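Local coordinates for Sodium/calcium exchanger membrane region domain-containing protein (PDB 4KPP) that probably exchanges calcium ions for protons across a membrane, as a member of the sodium/calcium exchanger family, at residues D136-E141 / A277-K282; E55-E58 / S64-L67; P77-D82 / K282-T287; Y99-M104 / A311-E316; Y84-A89 / G291-I296. All blocks are in the same frame, centred on the assembly; numbering follows the deposited sequence.

Contact 1 (D136-E141 / A277-K282); sequences DGIRLE and ALISSK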
# COMPACT_ATOMS: atom_id res chain seq x y z
N ASP A 136 -16.77 0.86 13.30
CA ASP A 136 -16.72 2.22 13.84
C ASP A 136 -15.28 2.70 13.97
O ASP A 136 -15.02 3.91 13.98
CB ASP A 136 -17.41 2.29 15.20
CG ASP A 136 -18.91 2.10 15.11
OD1 ASP A 136 -19.49 2.42 14.04
OD2 ASP A 136 -19.52 1.64 16.10
N GLY A 137 -14.35 1.76 14.09
CA GLY A 137 -12.95 2.08 14.27
C GLY A 137 -12.33 2.74 13.05
O GLY A 137 -11.26 3.33 13.14
N ILE A 138 -13.01 2.63 11.92
CA ILE A 138 -12.54 3.23 10.67
C ILE A 138 -12.43 4.75 10.77
O ILE A 138 -11.60 5.36 10.09
CB ILE A 138 -13.44 2.78 9.47
CG1 ILE A 138 -13.00 1.40 8.98
CG2 ILE A 138 -13.38 3.75 8.31
CD1 ILE A 138 -11.55 1.36 8.54
N ARG A 139 -13.22 5.35 11.66
CA ARG A 139 -13.18 6.80 11.87
C ARG A 139 -11.78 7.30 12.23
O ARG A 139 -11.44 8.45 12.00
CB ARG A 139 -14.17 7.23 12.95
CG ARG A 139 -15.63 6.93 12.63
CD ARG A 139 -16.54 7.69 13.58
NE ARG A 139 -17.85 7.05 13.76
CZ ARG A 139 -18.92 7.32 13.02
NH1 ARG A 139 -20.06 6.69 13.25
NH2 ARG A 139 -18.85 8.22 12.05
N LEU A 140 -10.98 6.41 12.81
CA LEU A 140 -9.59 6.71 13.11
C LEU A 140 -8.84 6.99 11.81
O LEU A 140 -8.30 8.08 11.62
CB LEU A 140 -8.94 5.53 13.85
CG LEU A 140 -7.75 5.75 14.80
CD1 LEU A 140 -6.92 4.47 14.90
CD2 LEU A 140 -6.86 6.92 14.40
N GLU A 141 -8.80 5.99 10.93
CA GLU A 141 -8.07 6.13 9.67
C GLU A 141 -8.62 7.25 8.80
O GLU A 141 -7.88 7.90 8.08
CB GLU A 141 -8.03 4.81 8.89
CG GLU A 141 -8.92 3.71 9.43
CD GLU A 141 -8.29 2.94 10.58
OE1 GLU A 141 -7.14 2.49 10.44
OE2 GLU A 141 -8.96 2.80 11.63
N ALA A 277 -7.96 -3.44 6.46
CA ALA A 277 -6.57 -3.56 6.05
C ALA A 277 -6.28 -2.70 4.83
O ALA A 277 -5.25 -2.03 4.77
CB ALA A 277 -6.23 -5.02 5.78
N LEU A 278 -7.19 -2.73 3.86
CA LEU A 278 -7.03 -1.95 2.64
C LEU A 278 -7.07 -0.45 2.92
O LEU A 278 -6.36 0.34 2.29
CB LEU A 278 -8.11 -2.31 1.62
CG LEU A 278 -8.07 -3.71 1.02
CD1 LEU A 278 -9.09 -3.82 -0.09
CD2 LEU A 278 -6.68 -4.05 0.51
N ILE A 279 -7.91 -0.05 3.87
CA ILE A 279 -8.03 1.35 4.25
C ILE A 279 -6.80 1.80 5.04
O ILE A 279 -6.27 2.89 4.80
CB ILE A 279 -9.33 1.61 5.04
CG1 ILE A 279 -10.54 1.41 4.12
CG2 ILE A 279 -9.32 3.01 5.66
CD1 ILE A 279 -11.87 1.36 4.85
N SER A 280 -6.35 0.96 5.96
CA SER A 280 -5.15 1.24 6.74
C SER A 280 -3.89 1.22 5.87
O SER A 280 -2.95 1.97 6.11
CB SER A 280 -5.00 0.23 7.89
OG SER A 280 -3.81 0.47 8.62
N SER A 281 -3.89 0.35 4.86
CA SER A 281 -2.77 0.29 3.92
C SER A 281 -2.70 1.58 3.11
O SER A 281 -1.61 2.06 2.78
CB SER A 281 -2.92 -0.91 2.98
OG SER A 281 -1.88 -0.92 2.02
N LYS A 282 -3.87 2.13 2.79
CA LYS A 282 -3.93 3.44 2.15
C LYS A 282 -3.31 4.49 3.07
O LYS A 282 -2.59 5.36 2.61
CB LYS A 282 -5.37 3.81 1.79
CG LYS A 282 -5.60 5.29 1.45
CD LYS A 282 -4.80 5.75 0.23
CE LYS A 282 -4.96 7.25 0.03
NZ LYS A 282 -4.14 7.79 -1.10
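Ile279 buries the most surface here: its CD1 and CG2 meet Ile138, and CG2 also meets Glu141. Ile138 CD1 lies 3.7 Å from Ile279 CD1. The same Ile138 methyl is 4.0 Å from Ile279 CG2, so it rests between the two branches. The two isoleucine side chains cross at about a right angle. With chi1 at -68°, Ile279 CG2 stands anti to the backbone N and reaches the stem of Glu141. Glu141 CG is 3.9 Å from Ile279 CG2, and Glu141 CB is equally near. This packing is purely apolar, although the residue is acidic. Its first torsion is unusual: at 10°, CG almost eclipses the backbone N, a strained setting. The chain then bends at chi2, and Glu141 OE1 comes to 4.0 Å from Ser280 CB. That oxygen finds its polar partner in Tyr176 OH, which also bonds Ser280 OG. One tyrosine hydroxyl therefore ties both helices through their polar side chains. The bound calcium is about 10 Å from the side chain of Ile138, so the contact lies near the metal site but does not bind the metal. Ile138 also touches Leu334, which precedes strand 335-337, the antiparallel partner of strand 131-133. Trp116 of helix 96-127 covers Ile279, and helix 163-182 supplies Tyr176, so helices 138-152 and 271-285 meet with both of these beside them.

Contact 2 (E55-E58 / S64-L67); sequences ETAE and SFSL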
# COMPACT_ATOMS: atom_id res chain seq x y z
N GLU A 55 1.04 -12.29 10.67
CA GLU A 55 -0.24 -12.74 11.20
C GLU A 55 -0.06 -13.69 12.38
O GLU A 55 -0.90 -13.74 13.28
CB GLU A 55 -1.08 -13.39 10.10
CG GLU A 55 -1.65 -12.41 9.10
CD GLU A 55 -2.24 -13.09 7.87
OE1 GLU A 55 -1.87 -14.25 7.60
OE2 GLU A 55 -3.06 -12.45 7.18
N THR A 56 1.03 -14.45 12.36
CA THR A 56 1.36 -15.34 13.46
C THR A 56 1.80 -14.53 14.66
O THR A 56 1.38 -14.79 15.79
CB THR A 56 2.48 -16.31 13.06
OG1 THR A 56 2.09 -17.03 11.89
CG2 THR A 56 2.77 -17.29 14.18
N ALA A 57 2.65 -13.54 14.41
CA ALA A 57 3.13 -12.64 15.45
C ALA A 57 1.98 -11.84 16.06
O ALA A 57 2.00 -11.50 17.24
CB ALA A 57 4.20 -11.70 14.90
N GLU A 58 0.98 -11.53 15.24
CA GLU A 58 -0.18 -10.77 15.69
C GLU A 58 -1.06 -11.61 16.62
O GLU A 58 -1.59 -11.10 17.61
CB GLU A 58 -1.00 -10.27 14.50
CG GLU A 58 -2.17 -9.38 14.90
CD GLU A 58 -2.99 -8.93 13.70
OE1 GLU A 58 -2.72 -9.41 12.58
OE2 GLU A 58 -3.90 -8.09 13.89
N SER A 64 1.88 -5.90 20.39
CA SER A 64 3.05 -5.44 19.64
C SER A 64 2.74 -5.27 18.16
O SER A 64 3.41 -4.51 17.47
CB SER A 64 4.22 -6.42 19.82
OG SER A 64 4.60 -6.52 21.18
N PHE A 65 1.73 -5.99 17.69
CA PHE A 65 1.40 -5.99 16.27
C PHE A 65 -0.06 -5.60 16.03
O PHE A 65 -0.94 -6.45 15.94
CB PHE A 65 1.68 -7.36 15.65
CG PHE A 65 3.12 -7.77 15.72
CD1 PHE A 65 3.62 -8.43 16.84
CD2 PHE A 65 3.99 -7.50 14.67
CE1 PHE A 65 4.95 -8.81 16.90
CE2 PHE A 65 5.32 -7.87 14.73
CZ PHE A 65 5.80 -8.53 15.85
N SER A 66 -0.30 -4.30 15.92
CA SER A 66 -1.63 -3.79 15.61
C SER A 66 -1.99 -4.13 14.17
O SER A 66 -1.13 -4.47 13.36
CB SER A 66 -1.67 -2.27 15.78
OG SER A 66 -0.88 -1.64 14.79
N LEU A 67 -3.28 -4.04 13.85
CA LEU A 67 -3.76 -4.32 12.51
C LEU A 67 -3.13 -3.35 11.51
O LEU A 67 -2.91 -3.69 10.35
CB LEU A 67 -5.29 -4.24 12.46
CG LEU A 67 -6.02 -4.91 11.29
CD1 LEU A 67 -7.41 -5.35 11.72
CD2 LEU A 67 -6.11 -3.98 10.08
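Phe65 lays one face of its ring over the methyl group of Ala57. Ala57 CB is 3.7 Å from the centroid of the Phe65 ring and 14° off the ring normal, a clear CH-pi contact. The methyl is shifted slightly toward the rim, and Phe65 CE1 is its nearest ring atom. Beside the methyl, Ala57 O is 3.5 Å from Phe65 CD1. The ring gets there because Phe65 CG is anti to its carbonyl carbon (chi1 -62°). Glu58 packs next to it with its aliphatic stem. Its chain is fully extended, and Glu58 CG touches Phe65 O at 3.3 Å. Further out, Glu58 OE2 is 4.0 Å from Leu67 CA. An alanine in place of Phe65 would probably leave the Ala57 methyl without its ring cover and open a gap between loop and helix. Ser66 is the N-cap of the next helix, and its OG bonds Ile69 N. The contact thus closes a short turn, near the protein surface, from the end of helix 32-60 to the start of helix 67-73. On helix 32-60, Thr56 packs against helices 193-199 and 202-221.

Contact 3 (P77-D82 / K282-T287); sequences PEYAVD and KVNQWT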
# COMPACT_ATOMS: atom_id res chain seq x y z
N PRO A 77 6.88 -4.81 -0.23
CA PRO A 77 7.45 -4.71 -1.58
C PRO A 77 7.28 -3.32 -2.21
O PRO A 77 8.14 -2.89 -2.98
CB PRO A 77 6.65 -5.74 -2.37
CG PRO A 77 6.29 -6.76 -1.37
CD PRO A 77 6.05 -6.02 -0.09
N GLU A 78 6.20 -2.63 -1.88
CA GLU A 78 5.99 -1.29 -2.42
C GLU A 78 7.01 -0.31 -1.85
O GLU A 78 7.54 0.54 -2.58
CB GLU A 78 4.57 -0.80 -2.15
CG GLU A 78 4.37 0.69 -2.42
CD GLU A 78 4.74 1.10 -3.85
OE1 GLU A 78 5.09 2.29 -4.05
OE2 GLU A 78 4.68 0.26 -4.76
N TYR A 79 7.30 -0.43 -0.56
CA TYR A 79 8.29 0.43 0.07
C TYR A 79 9.68 0.15 -0.48
O TYR A 79 10.49 1.06 -0.64
CB TYR A 79 8.27 0.26 1.59
CG TYR A 79 7.14 1.01 2.25
CD1 TYR A 79 5.84 0.52 2.18
CD2 TYR A 79 7.36 2.19 2.93
CE1 TYR A 79 4.79 1.21 2.77
CE2 TYR A 79 6.33 2.88 3.53
CZ TYR A 79 5.04 2.38 3.45
OH TYR A 79 4.00 3.06 4.04
N ALA A 80 9.96 -1.12 -0.78
CA ALA A 80 11.27 -1.51 -1.27
C ALA A 80 11.50 -1.07 -2.71
O ALA A 80 12.58 -0.59 -3.06
CB ALA A 80 11.46 -3.01 -1.13
N VAL A 81 10.48 -1.24 -3.55
CA VAL A 81 10.56 -0.82 -4.95
C VAL A 81 10.60 0.70 -5.07
O VAL A 81 11.44 1.26 -5.78
CB VAL A 81 9.39 -1.38 -5.79
CG1 VAL A 81 9.37 -0.75 -7.17
CG2 VAL A 81 9.49 -2.90 -5.89
N ASP A 82 9.69 1.38 -4.37
CA ASP A 82 9.66 2.83 -4.40
C ASP A 82 10.91 3.39 -3.72
O ASP A 82 11.43 4.43 -4.13
CB ASP A 82 8.41 3.37 -3.72
CG ASP A 82 8.05 4.76 -4.18
OD1 ASP A 82 8.80 5.35 -4.99
OD2 ASP A 82 7.00 5.28 -3.73
N LYS A 282 -3.87 2.13 2.79
CA LYS A 282 -3.93 3.44 2.15
C LYS A 282 -3.31 4.49 3.07
O LYS A 282 -2.59 5.36 2.61
CB LYS A 282 -5.37 3.81 1.79
CG LYS A 282 -5.60 5.29 1.45
CD LYS A 282 -4.80 5.75 0.23
CE LYS A 282 -4.96 7.25 0.03
NZ LYS A 282 -4.14 7.79 -1.10
N VAL A 283 -3.57 4.38 4.36
CA VAL A 283 -3.03 5.33 5.33
C VAL A 283 -1.50 5.38 5.30
O VAL A 283 -0.92 6.45 5.15
CB VAL A 283 -3.52 5.05 6.77
CG1 VAL A 283 -2.90 6.04 7.76
CG2 VAL A 283 -5.03 5.12 6.84
N ASN A 284 -0.84 4.23 5.44
CA ASN A 284 0.62 4.23 5.45
C ASN A 284 1.24 4.63 4.12
O ASN A 284 2.26 5.33 4.08
CB ASN A 284 1.22 2.91 5.98
CG ASN A 284 1.16 1.78 4.97
OD1 ASN A 284 1.91 1.76 3.99
ND2 ASN A 284 0.29 0.80 5.22
N GLN A 285 0.62 4.21 3.02
CA GLN A 285 1.13 4.55 1.70
C GLN A 285 0.92 6.03 1.37
O GLN A 285 1.59 6.59 0.50
CB GLN A 285 0.52 3.65 0.62
CG GLN A 285 0.98 2.20 0.74
CD GLN A 285 0.42 1.30 -0.34
OE1 GLN A 285 0.84 1.36 -1.49
NE2 GLN A 285 -0.53 0.45 0.04
N TRP A 286 0.00 6.66 2.09
CA TRP A 286 -0.31 8.07 1.87
C TRP A 286 0.29 8.93 2.98
O TRP A 286 0.01 10.12 3.07
CB TRP A 286 -1.83 8.25 1.77
CG TRP A 286 -2.30 9.56 1.21
CD1 TRP A 286 -3.28 10.36 1.73
CD2 TRP A 286 -1.83 10.23 0.03
NE1 TRP A 286 -3.45 11.47 0.95
CE2 TRP A 286 -2.57 11.42 -0.10
CE3 TRP A 286 -0.86 9.94 -0.93
CZ2 TRP A 286 -2.37 12.32 -1.14
CZ3 TRP A 286 -0.66 10.83 -1.97
CH2 TRP A 286 -1.41 12.01 -2.07
N THR A 287 1.12 8.31 3.81
CA THR A 287 1.83 9.01 4.88
C THR A 287 3.29 8.57 4.96
O THR A 287 4.18 9.29 4.49
CB THR A 287 1.16 8.81 6.27
OG1 THR A 287 1.00 7.41 6.53
CG2 THR A 287 -0.20 9.49 6.32
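This is a polar helix-to-helix contact near the centre of the chain, between helix 76-91 and the C-terminal end of helix 271-285. One side-chain bond carries it. Tyr79 OH donates to Asn284 OD1 at 2.5 Å, a very short hydrogen bond. The amide oxygen lies at the edge of the phenol ring, in its plane. The ring and amide planes are 37° apart. Asn284 places CG between its backbone N and carbonyl carbon (chi1 76°), and this turns the amide toward the tyrosine. Asn284 CB also packs on the hydroxyl, 3.4 Å from Tyr79 OH. Asn284 O also lies 2.9 Å from Tyr79 OH. A phenylalanine in place of Tyr79 would probably leave Asn284 OD1 without this donor and its amide less fixed in rotation. Next to this pair, Glu78 CG is 3.7 Å from Gln285 OE1. The other end of the Gln285 amide is held by Ser281 OG and by Glu255 OE2 of helix 242-267. Where helix 271-285 ends, Thr287 OG1 bonds Val283 O at 2.6 Å. Trp286 N reaches the same oxygen from the opposite face of the carbonyl plane. On helix 288-299, Leu288 touches Tyr79 and Leu289 touches Glu78. The phenol proton and Asn284 OD1 thus satisfy each other. A phenol donor favours the amide with its oxygen, not its nitrogen, turned to Tyr79.

Contact 4 (Y99-M104 / A311-E316); sequences YATANM and ARQSEE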
# COMPACT_ATOMS: atom_id res chain seq x y z
N TYR A 99 10.45 9.01 -11.23
CA TYR A 99 9.98 7.65 -10.98
C TYR A 99 9.54 7.43 -9.53
O TYR A 99 8.58 6.71 -9.27
CB TYR A 99 11.04 6.62 -11.37
CG TYR A 99 11.34 6.54 -12.85
CD1 TYR A 99 10.50 7.13 -13.79
CD2 TYR A 99 12.47 5.87 -13.32
CE1 TYR A 99 10.78 7.06 -15.15
CE2 TYR A 99 12.76 5.80 -14.67
CZ TYR A 99 11.91 6.39 -15.58
OH TYR A 99 12.21 6.31 -16.93
N ALA A 100 10.25 8.06 -8.60
CA ALA A 100 9.96 7.90 -7.18
C ALA A 100 8.56 8.38 -6.85
O ALA A 100 7.82 7.72 -6.11
CB ALA A 100 10.99 8.65 -6.33
N THR A 101 8.18 9.51 -7.42
CA THR A 101 6.86 10.08 -7.16
C THR A 101 5.78 9.40 -7.99
O THR A 101 4.67 9.17 -7.51
CB THR A 101 6.83 11.60 -7.39
OG1 THR A 101 7.90 12.21 -6.65
CG2 THR A 101 5.50 12.18 -6.94
N ALA A 102 6.11 9.07 -9.23
CA ALA A 102 5.19 8.37 -10.12
C ALA A 102 4.81 7.00 -9.56
O ALA A 102 3.65 6.59 -9.64
CB ALA A 102 5.78 8.23 -11.52
N ASN A 103 5.78 6.29 -9.00
CA ASN A 103 5.53 4.97 -8.42
C ASN A 103 4.66 5.06 -7.17
O ASN A 103 3.79 4.23 -6.93
CB ASN A 103 6.85 4.26 -8.10
CG ASN A 103 6.64 2.86 -7.56
OD1 ASN A 103 6.62 2.65 -6.35
ND2 ASN A 103 6.50 1.89 -8.46
N MET A 104 4.91 6.10 -6.37
CA MET A 104 4.16 6.33 -5.14
C MET A 104 2.70 6.67 -5.44
O MET A 104 1.78 6.16 -4.79
CB MET A 104 4.81 7.46 -4.36
CG MET A 104 4.29 7.63 -2.95
SD MET A 104 3.69 9.31 -2.67
CE MET A 104 2.09 9.20 -3.42
N ALA A 311 6.28 19.57 -13.41
CA ALA A 311 4.89 19.80 -13.79
C ALA A 311 4.08 18.51 -13.78
O ALA A 311 3.01 18.45 -13.17
CB ALA A 311 4.82 20.47 -15.17
N ARG A 312 4.60 17.48 -14.43
CA ARG A 312 3.94 16.18 -14.50
C ARG A 312 3.67 15.57 -13.12
O ARG A 312 2.53 15.23 -12.80
CB ARG A 312 4.76 15.20 -15.36
CG ARG A 312 4.25 13.77 -15.35
CD ARG A 312 2.86 13.66 -15.97
NE ARG A 312 2.31 12.31 -15.88
CZ ARG A 312 2.52 11.35 -16.77
NH1 ARG A 312 3.28 11.58 -17.83
NH2 ARG A 312 1.97 10.15 -16.60
N GLN A 313 4.71 15.44 -12.30
CA GLN A 313 4.57 14.80 -11.00
C GLN A 313 3.69 15.58 -10.03
O GLN A 313 3.01 14.99 -9.19
CB GLN A 313 5.94 14.50 -10.38
CG GLN A 313 6.77 13.52 -11.19
CD GLN A 313 5.96 12.33 -11.67
OE1 GLN A 313 5.37 11.60 -10.88
NE2 GLN A 313 5.91 12.15 -12.99
N SER A 314 3.70 16.91 -10.14
CA SER A 314 2.83 17.76 -9.32
C SER A 314 1.37 17.49 -9.64
O SER A 314 0.52 17.43 -8.74
CB SER A 314 3.15 19.24 -9.53
OG SER A 314 4.49 19.52 -9.17
N GLU A 315 1.07 17.32 -10.92
CA GLU A 315 -0.27 16.98 -11.36
C GLU A 315 -0.66 15.60 -10.83
O GLU A 315 -1.80 15.38 -10.43
CB GLU A 315 -0.37 17.00 -12.89
CG GLU A 315 -0.14 18.37 -13.51
CD GLU A 315 0.36 18.30 -14.94
OE1 GLU A 315 0.40 17.19 -15.51
OE2 GLU A 315 0.73 19.36 -15.49
N GLU A 316 0.30 14.68 -10.82
CA GLU A 316 0.06 13.32 -10.33
C GLU A 316 -0.28 13.33 -8.85
O GLU A 316 -1.19 12.62 -8.41
CB GLU A 316 1.27 12.42 -10.59
CG GLU A 316 1.55 12.14 -12.06
CD GLU A 316 0.46 11.32 -12.73
OE1 GLU A 316 0.36 11.39 -13.97
OE2 GLU A 316 -0.27 10.60 -12.02
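Two helices of the membrane bundle meet here, the early part of helix 96-127 and the first turns of helix 311-331. They belong to the two sodium/calcium exchanger family regions of the sequence. Gln313 carries the contact. Its side chain bends at chi2 (-44°) and brings the amide oxygen against the backbone of helix 96-127. Gln313 OE1 is 3.1 Å from Ala102 N, but the angle is too poor for a hydrogen bond. The same oxygen packs on the methyl group, with Ala102 CB 3.5 Å from Gln313 OE1. Thr101 lies alongside, running in the opposite direction to Gln313, and its CB is 3.8 Å from Gln313 OE1. The small side chain of Ala102 probably allows this close approach of the amide. Phe243 of helix 242-267 also touches Gln313, and Asp310 OD1 accepts a bond from Gln313 N. Glu316 forms a salt bridge through OE2 with Arg109 NH2, further along helix 96-127. The other oxygen of that carboxylate is bound from within its own helix. Arg312 NE donates to Glu316 OE1 at 2.9 Å with an N-H...O angle of 163°, and the oxygen lies 6° out of the guanidinium plane.

Contact 5 (Y84-A89 / G291-I296); sequences YFAWKA and GTIAII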
# COMPACT_ATOMS: atom_id res chain seq x y z
N TYR A 84 13.82 1.97 -3.77
CA TYR A 84 14.91 1.82 -4.72
C TYR A 84 14.97 3.00 -5.68
O TYR A 84 16.04 3.54 -5.96
CB TYR A 84 14.79 0.52 -5.52
CG TYR A 84 15.75 0.45 -6.69
CD1 TYR A 84 17.08 0.11 -6.50
CD2 TYR A 84 15.33 0.73 -7.99
CE1 TYR A 84 17.97 0.05 -7.56
CE2 TYR A 84 16.20 0.68 -9.05
CZ TYR A 84 17.52 0.34 -8.83
OH TYR A 84 18.40 0.28 -9.89
N PHE A 85 13.80 3.40 -6.19
CA PHE A 85 13.69 4.55 -7.07
C PHE A 85 14.16 5.83 -6.39
O PHE A 85 14.84 6.66 -7.00
CB PHE A 85 12.24 4.73 -7.52
CG PHE A 85 11.78 3.71 -8.52
CD1 PHE A 85 12.64 3.23 -9.48
CD2 PHE A 85 10.48 3.23 -8.48
CE1 PHE A 85 12.22 2.30 -10.40
CE2 PHE A 85 10.05 2.29 -9.40
CZ PHE A 85 10.93 1.82 -10.36
N ALA A 86 13.80 6.00 -5.12
CA ALA A 86 14.22 7.17 -4.37
C ALA A 86 15.73 7.15 -4.10
O ALA A 86 16.38 8.19 -4.12
CB ALA A 86 13.44 7.29 -3.06
N TRP A 87 16.28 5.96 -3.86
CA TRP A 87 17.72 5.82 -3.65
C TRP A 87 18.49 6.21 -4.90
O TRP A 87 19.45 6.98 -4.83
CB TRP A 87 18.09 4.40 -3.22
CG TRP A 87 19.56 4.25 -2.92
CD1 TRP A 87 20.56 3.97 -3.82
CD2 TRP A 87 20.20 4.39 -1.65
NE1 TRP A 87 21.77 3.93 -3.18
CE2 TRP A 87 21.58 4.18 -1.85
CE3 TRP A 87 19.74 4.68 -0.36
CZ2 TRP A 87 22.51 4.25 -0.80
CZ3 TRP A 87 20.66 4.74 0.67
CH2 TRP A 87 22.02 4.52 0.45
N LYS A 88 18.07 5.68 -6.04
CA LYS A 88 18.69 6.02 -7.32
C LYS A 88 18.52 7.50 -7.63
O LYS A 88 19.41 8.13 -8.19
CB LYS A 88 18.11 5.17 -8.44
CG LYS A 88 18.26 3.66 -8.22
CD LYS A 88 19.72 3.24 -8.17
CE LYS A 88 20.44 3.55 -9.47
NZ LYS A 88 21.87 3.13 -9.44
N ALA A 89 17.37 8.06 -7.24
CA ALA A 89 17.08 9.48 -7.47
C ALA A 89 18.11 10.40 -6.81
O ALA A 89 18.50 11.41 -7.38
CB ALA A 89 15.68 9.82 -6.99
N GLY A 291 6.96 10.15 3.16
CA GLY A 291 8.09 10.52 3.99
C GLY A 291 9.32 9.69 3.67
O GLY A 291 10.44 10.21 3.62
N THR A 292 9.12 8.40 3.43
CA THR A 292 10.22 7.48 3.16
C THR A 292 10.99 7.85 1.89
O THR A 292 12.22 7.90 1.91
CB THR A 292 9.73 6.02 3.06
OG1 THR A 292 9.15 5.63 4.31
CG2 THR A 292 10.89 5.10 2.74
N ILE A 293 10.28 8.11 0.80
CA ILE A 293 10.96 8.44 -0.45
C ILE A 293 11.68 9.79 -0.38
O ILE A 293 12.75 9.96 -0.96
CB ILE A 293 10.03 8.38 -1.69
CG1 ILE A 293 8.92 9.43 -1.60
CG2 ILE A 293 9.46 6.98 -1.86
CD1 ILE A 293 8.10 9.55 -2.86
N ALA A 294 11.10 10.75 0.35
CA ALA A 294 11.73 12.05 0.52
C ALA A 294 12.96 11.95 1.42
O ALA A 294 13.99 12.58 1.16
CB ALA A 294 10.74 13.07 1.07
N ILE A 295 12.85 11.15 2.48
CA ILE A 295 13.97 10.92 3.39
C ILE A 295 15.11 10.20 2.67
O ILE A 295 16.26 10.63 2.74
CB ILE A 295 13.53 10.10 4.63
CG1 ILE A 295 12.77 10.99 5.62
CG2 ILE A 295 14.74 9.50 5.33
CD1 ILE A 295 12.21 10.24 6.81
N ILE A 296 14.78 9.11 1.98
CA ILE A 296 15.76 8.34 1.22
C ILE A 296 16.47 9.21 0.18
O ILE A 296 17.67 9.06 -0.05
CB ILE A 296 15.10 7.11 0.54
CG1 ILE A 296 14.78 6.04 1.59
CG2 ILE A 296 16.01 6.51 -0.52
CD1 ILE A 296 14.19 4.77 1.01
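Trp87 O faces two hydroxyls, Ser91 OG of its own helix and Ser300 OG just beyond helix 288-299. Ser300 OG is also within bonding reach of Ile296 O, so its one proton must be shared or serve one carbonyl at a time. Around this polar point the contact is apolar. Ile296 CG2 makes most of the contacts and sits 3.4 Å from Trp87 N. It reaches there because CG2 is anti to the Ile296 backbone N, while CG1 is anti to the carbonyl carbon (chi1 -73°). The same methyl is 3.7 Å from Ala86 CB. It also approaches the edge of the indole ring, near the ring plane, with Trp87 CE3 4.2 Å from Ile296 CG2. The Trp87 and Ile296 side chains cross at about a right angle. The two segments are neighbouring helices of the membrane bundle, both in predicted transmembrane spans. They run nearly in the same direction, at 26°, and their axes come within 8.4 Å. The small Ala86, whose CB points at the other helix, is consistent with this close approach. Ala86 CB touches Ile293 CB at 3.8 Å. It also rests 3.5 Å from Ile293 O, so the small side chain packs against backbone as well as side chain. Trp87 lies on the surface, where it may face lipid. On the buried side, Phe85 packs on helix 96-127 and Ile293 on Asp82.

In the fold
Contacts 3, 4 and 5 form one cluster. Contacts 3 and 5 share helix 76-91 and have centres about 11 Å apart. Contact 4 lies about 14 Å from contact 3 and about 13 Å from contact 5, centre to centre. Asp82 joins all three, touching Ile293 and Met104. Contact 1 shares helix 271-285 with contact 3 and meets it where Glu141 CB is 3.6 Å from Val283 CG2. Contact 2 reaches contact 1 through Leu67 CD2, 4.1 Å from Ala277 CA. The bound calcium, held by Ile330, Asp333, Lys335 and Glu340, is about 10 Å from the side chain of Ile138 in contact 1, whereas contacts 2 to 5 lie away from it.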